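Pollen-specific leucine-rich repeat extensin-like protein 1 (Arabidopsis thaliana, PDB 6TME) probably binds secreted cysteine-rich peptides of the RALF family through its leucine-rich repeats and anchors them in the pollen-tube cell wall. Local coordinates at residues Val93-Ile104 / Asp117-Phe128. Residues are numbered along the deposited sequence; the frame is centred on the assembly and turned at random.
Sequences VVAGIDLNHADI and DVALFHVNSNRF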
loop_
_atom_site.group_PDB
_atom_site.type_symbol
_atom_site.label_atom_id
_atom_site.label_comp_id
_atom_site.label_asym_id
_atom_site.label_seq_id
_atom_site.Cartn_x
_atom_site.Cartn_y
_atom_site.Cartn_z
ATOM N N VAL A 93 -24.420 -18.576 -3.289
ATOM C CA VAL A 93 -23.143 -18.792 -2.604
ATOM C C VAL A 93 -22.799 -17.583 -1.744
ATOM O O VAL A 93 -23.260 -16.464 -1.996
ATOM C CB VAL A 93 -21.971 -19.073 -3.585
ATOM C CG1 VAL A 93 -22.286 -20.238 -4.526
ATOM C CG2 VAL A 93 -21.592 -17.811 -4.375
ATOM N N VAL A 94 -21.998 -17.822 -0.705
ATOM C CA VAL A 94 -21.398 -16.751 0.088
ATOM C C VAL A 94 -20.157 -16.274 -0.664
ATOM O O VAL A 94 -19.163 -16.999 -0.772
ATOM C CB VAL A 94 -21.047 -17.214 1.509
ATOM C CG1 VAL A 94 -20.225 -16.144 2.234
ATOM C CG2 VAL A 94 -22.311 -17.536 2.309
ATOM N N ALA A 95 -20.215 -15.055 -1.183
ATOM C CA ALA A 95 -19.195 -14.531 -2.078
ATOM C C ALA A 95 -18.357 -13.457 -1.428
ATOM O O ALA A 95 -17.286 -13.114 -1.956
ATOM C CB ALA A 95 -19.837 -13.948 -3.355
ATOM N N GLY A 96 -18.815 -12.922 -0.307
ATOM C CA GLY A 96 -18.150 -11.797 0.299
ATOM C C GLY A 96 -18.333 -11.751 1.798
ATOM O O GLY A 96 -19.372 -12.147 2.336
ATOM N N ILE A 97 -17.297 -11.282 2.475
ATOM C CA ILE A 97 -17.323 -11.005 3.893
ATOM C C ILE A 97 -16.839 -9.575 4.049
ATOM O O ILE A 97 -15.840 -9.192 3.438
ATOM C CB ILE A 97 -16.422 -11.984 4.657
ATOM C CG1 ILE A 97 -16.933 -13.413 4.461
ATOM C CG2 ILE A 97 -16.299 -11.551 6.105
ATOM C CD1 ILE A 97 -18.161 -13.745 5.275
ATOM N N ASP A 98 -17.573 -8.772 4.806
ATOM C CA ASP A 98 -17.175 -7.389 5.021
ATOM C C ASP A 98 -17.593 -7.011 6.435
ATOM O O ASP A 98 -18.769 -6.753 6.681
ATOM C CB ASP A 98 -17.769 -6.443 3.994
ATOM C CG ASP A 98 -17.148 -5.046 4.058
ATOM O OD1 ASP A 98 -16.607 -4.655 5.128
ATOM O OD2 ASP A 98 -17.185 -4.336 3.024
ATOM N N LEU A 99 -16.602 -6.961 7.332
ATOM C CA LEU A 99 -16.735 -6.549 8.722
ATOM C C LEU A 99 -15.913 -5.287 9.015
ATOM O O LEU A 99 -15.515 -5.057 10.161
ATOM C CB LEU A 99 -16.305 -7.694 9.647
ATOM C CG LEU A 99 -17.091 -9.002 9.461
ATOM C CD1 LEU A 99 -16.471 -10.199 10.242
ATOM C CD2 LEU A 99 -18.560 -8.780 9.853
ATOM N N ASN A 100 -15.640 -4.471 7.990
ATOM C CA ASN A 100 -14.838 -3.264 8.174
ATOM C C ASN A 100 -15.347 -2.451 9.351
ATOM O O ASN A 100 -16.545 -2.180 9.461
ATOM C CB ASN A 100 -14.841 -2.393 6.912
ATOM C CG ASN A 100 -13.897 -2.893 5.863
ATOM O OD1 ASN A 100 -13.110 -3.811 6.099
ATOM N ND2 ASN A 100 -13.973 -2.306 4.686
ATOM N N HIS A 101 -14.424 -2.117 10.260
ATOM C CA HIS A 101 -14.675 -1.235 11.398
ATOM C C HIS A 101 -15.524 -1.862 12.497
ATOM O O HIS A 101 -16.035 -1.132 13.353
ATOM C CB HIS A 101 -15.328 0.069 10.949
ATOM C CG HIS A 101 -14.470 0.866 10.026
ATOM N ND1 HIS A 101 -14.640 0.857 8.659
ATOM C CD2 HIS A 101 -13.407 1.668 10.270
ATOM C CE1 HIS A 101 -13.734 1.639 8.101
ATOM N NE2 HIS A 101 -12.972 2.141 9.055
ATOM N N ALA A 102 -15.709 -3.193 12.506
ATOM C CA ALA A 102 -16.468 -3.800 13.602
ATOM C C ALA A 102 -15.653 -3.967 14.888
ATOM O O ALA A 102 -16.234 -4.295 15.923
ATOM C CB ALA A 102 -17.050 -5.148 13.169
ATOM N N ASP A 103 -14.337 -3.738 14.863
ATOM C CA ASP A 103 -13.510 -3.750 16.076
ATOM C C ASP A 103 -13.584 -5.081 16.842
ATOM O O ASP A 103 -13.457 -5.109 18.071
ATOM C CB ASP A 103 -13.880 -2.581 16.993
ATOM C CG ASP A 103 -12.821 -2.303 18.049
ATOM O OD1 ASP A 103 -11.613 -2.348 17.728
ATOM O OD2 ASP A 103 -13.198 -2.043 19.212
ATOM N N ILE A 104 -13.743 -6.192 16.125
ATOM C CA ILE A 104 -13.923 -7.509 16.734
ATOM C C ILE A 104 -12.572 -8.083 17.160
ATOM O O ILE A 104 -11.659 -8.224 16.343
ATOM C CB ILE A 104 -14.635 -8.460 15.755
ATOM C CG1 ILE A 104 -16.036 -7.943 15.426
ATOM C CG2 ILE A 104 -14.727 -9.862 16.311
ATOM C CD1 ILE A 104 -16.633 -8.587 14.183
ATOM N N ASP A 117 -16.347 -20.055 -1.908
ATOM C CA ASP A 117 -16.811 -19.140 -2.943
ATOM C C ASP A 117 -16.442 -17.689 -2.665
ATOM O O ASP A 117 -16.774 -16.818 -3.471
ATOM C CB ASP A 117 -18.334 -19.275 -3.111
ATOM C CG ASP A 117 -18.750 -20.702 -3.470
ATOM O OD1 ASP A 117 -18.172 -21.245 -4.439
ATOM O OD2 ASP A 117 -19.603 -21.296 -2.754
ATOM N N VAL A 118 -15.786 -17.402 -1.541
ATOM C CA VAL A 118 -15.525 -16.018 -1.174
ATOM C C VAL A 118 -14.448 -15.437 -2.083
ATOM O O VAL A 118 -13.396 -16.047 -2.301
ATOM C CB VAL A 118 -15.127 -15.916 0.305
ATOM C CG1 VAL A 118 -14.489 -14.579 0.576
ATOM C CG2 VAL A 118 -16.338 -16.083 1.175
ATOM N N ALA A 119 -14.733 -14.278 -2.654
ATOM C CA ALA A 119 -13.772 -13.520 -3.429
ATOM C C ALA A 119 -13.464 -12.173 -2.810
ATOM O O ALA A 119 -12.458 -11.545 -3.181
ATOM C CB ALA A 119 -14.282 -13.302 -4.861
ATOM N N LEU A 120 -14.278 -11.727 -1.868
ATOM C CA LEU A 120 -14.097 -10.437 -1.231
ATOM C C LEU A 120 -14.021 -10.671 0.265
ATOM O O LEU A 120 -14.922 -11.289 0.849
ATOM C CB LEU A 120 -15.241 -9.504 -1.599
ATOM C CG LEU A 120 -15.282 -8.079 -1.075
ATOM C CD1 LEU A 120 -16.030 -7.312 -2.134
ATOM C CD2 LEU A 120 -16.004 -7.986 0.297
ATOM N N PHE A 121 -12.946 -10.189 0.884
ATOM C CA PHE A 121 -12.766 -10.354 2.326
ATOM C C PHE A 121 -12.231 -9.036 2.893
ATOM O O PHE A 121 -11.041 -8.713 2.739
ATOM C CB PHE A 121 -11.840 -11.532 2.598
ATOM C CG PHE A 121 -11.761 -11.921 4.042
ATOM C CD1 PHE A 121 -12.692 -12.799 4.595
ATOM C CD2 PHE A 121 -10.758 -11.417 4.848
ATOM C CE1 PHE A 121 -12.619 -13.166 5.932
ATOM C CE2 PHE A 121 -10.666 -11.793 6.182
ATOM C CZ PHE A 121 -11.618 -12.663 6.727
ATOM N N HIS A 122 -13.122 -8.254 3.515
ATOM C CA HIS A 122 -12.780 -6.953 4.091
ATOM C C HIS A 122 -12.962 -7.024 5.604
ATOM O O HIS A 122 -14.095 -7.143 6.080
ATOM C CB HIS A 122 -13.656 -5.838 3.510
ATOM C CG HIS A 122 -13.545 -5.674 2.023
ATOM N ND1 HIS A 122 -14.422 -4.896 1.295
ATOM C CD2 HIS A 122 -12.667 -6.188 1.125
ATOM C CE1 HIS A 122 -14.098 -4.948 0.014
ATOM N NE2 HIS A 122 -13.042 -5.732 -0.117
ATOM N N VAL A 123 -11.866 -6.955 6.366
ATOM C CA VAL A 123 -11.971 -6.880 7.825
ATOM C C VAL A 123 -11.091 -5.759 8.374
ATOM O O VAL A 123 -10.526 -5.881 9.465
ATOM C CB VAL A 123 -11.654 -8.235 8.513
ATOM C CG1 VAL A 123 -12.778 -9.290 8.194
ATOM C CG2 VAL A 123 -10.304 -8.774 8.111
ATOM N N ASN A 124 -11.028 -4.634 7.657
ATOM C CA ASN A 124 -10.281 -3.477 8.137
ATOM C C ASN A 124 -10.759 -3.020 9.506
ATOM O O ASN A 124 -11.965 -2.958 9.777
ATOM C CB ASN A 124 -10.383 -2.299 7.175
ATOM C CG ASN A 124 -9.816 -0.990 7.796
ATOM O OD1 ASN A 124 -10.509 -0.288 8.518
ATOM N ND2 ASN A 124 -8.544 -0.708 7.549
ATOM N N SER A 125 -9.792 -2.669 10.359
ATOM C CA SER A 125 -10.042 -2.082 11.678
ATOM C C SER A 125 -10.878 -3.013 12.553
ATOM O O SER A 125 -11.938 -2.649 13.066
ATOM C CB SER A 125 -10.705 -0.703 11.561
ATOM O OG SER A 125 -9.851 0.220 10.881
ATOM N N ASN A 126 -10.391 -4.238 12.702
ATOM C CA ASN A 126 -10.862 -5.146 13.740
ATOM C C ASN A 126 -9.687 -5.452 14.656
ATOM O O ASN A 126 -8.601 -4.885 14.516
ATOM C CB ASN A 126 -11.469 -6.411 13.136
ATOM C CG ASN A 126 -12.879 -6.178 12.617
ATOM O OD1 ASN A 126 -13.860 -6.257 13.376
ATOM N ND2 ASN A 126 -12.989 -5.853 11.337
ATOM N N ARG A 127 -9.894 -6.358 15.596
ATOM C CA ARG A 127 -8.778 -6.777 16.433
ATOM C C ARG A 127 -8.549 -8.265 16.258
ATOM O O ARG A 127 -8.464 -9.013 17.240
ATOM C CB ARG A 127 -9.038 -6.413 17.892
ATOM C CG ARG A 127 -8.942 -4.908 18.143
ATOM C CD ARG A 127 -9.533 -4.527 19.485
ATOM N NE ARG A 127 -10.916 -4.985 19.560
ATOM C CZ ARG A 127 -11.606 -5.063 20.688
ATOM N NH1 ARG A 127 -11.020 -4.719 21.825
ATOM N NH2 ARG A 127 -12.867 -5.497 20.676
ATOM N N PHE A 128 -8.481 -8.704 15.007
ATOM C CA PHE A 128 -8.233 -10.106 14.726
ATOM C C PHE A 128 -6.759 -10.404 14.945
ATOM O O PHE A 128 -5.881 -9.710 14.422
ATOM C CB PHE A 128 -8.685 -10.472 13.311
ATOM C CG PHE A 128 -10.191 -10.571 13.175
ATOM C CD1 PHE A 128 -10.916 -11.462 13.971
ATOM C CD2 PHE A 128 -10.889 -9.744 12.282
ATOM C CE1 PHE A 128 -12.324 -11.540 13.877
ATOM C CE2 PHE A 128 -12.281 -9.823 12.166
ATOM C CZ PHE A 128 -13.005 -10.725 12.971
HETATM O O HOH W 1 -20.995 -20.541 -0.505
#
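Asn126 reaches with its amide from its own turn of the solenoid to Leu99 and Ile104 of the preceding one, bonded at both ends. ND2 donates to Leu99 O at 2.9 Å, almost in the amide plane but from above the carbonyl, while Ala102 N reaches that oxygen from the opposite face. OD1 takes Ile104 N at 2.8 Å on a lone pair, and ND2 also donates to Val123 O. This is the asparagine of the leucine-rich repeat, tying one coil to the next. Beyond it Arg127, bent at chi3 (-56°), turns NE and NH2 onto Asp103 O, the NH2 bond measuring 2.7 Å. The Asp103 carboxylate stacks over one guanidinium face, planes 18° apart, a salt bridge of charge alone. Asn100 crosses Asn124 nearly at right angles and its OD1 accepts Asn124 N at 2.7 Å. On the strand face carrying Asp98, Leu120 and His122, Asp98 OD2 meets the His122 ring edge in a weak bond from ND1 (3.3 Å), and Leu120 CD2 covers the centre of one ring face. Another protein's chain bonds Asp98, Asn100 and His101. On the opposite face, Ile97 CB packs obliquely against Phe121 CD1 at 3.8 Å. Strands 93-98 and 120-122 run parallel, 6° apart. Strand 80-85 flanks the first and strand 144-146 the second, where Glu144 takes His122 NE2; helix 43-56 lays Trp54 against Ile97, Leu99 and Phe128.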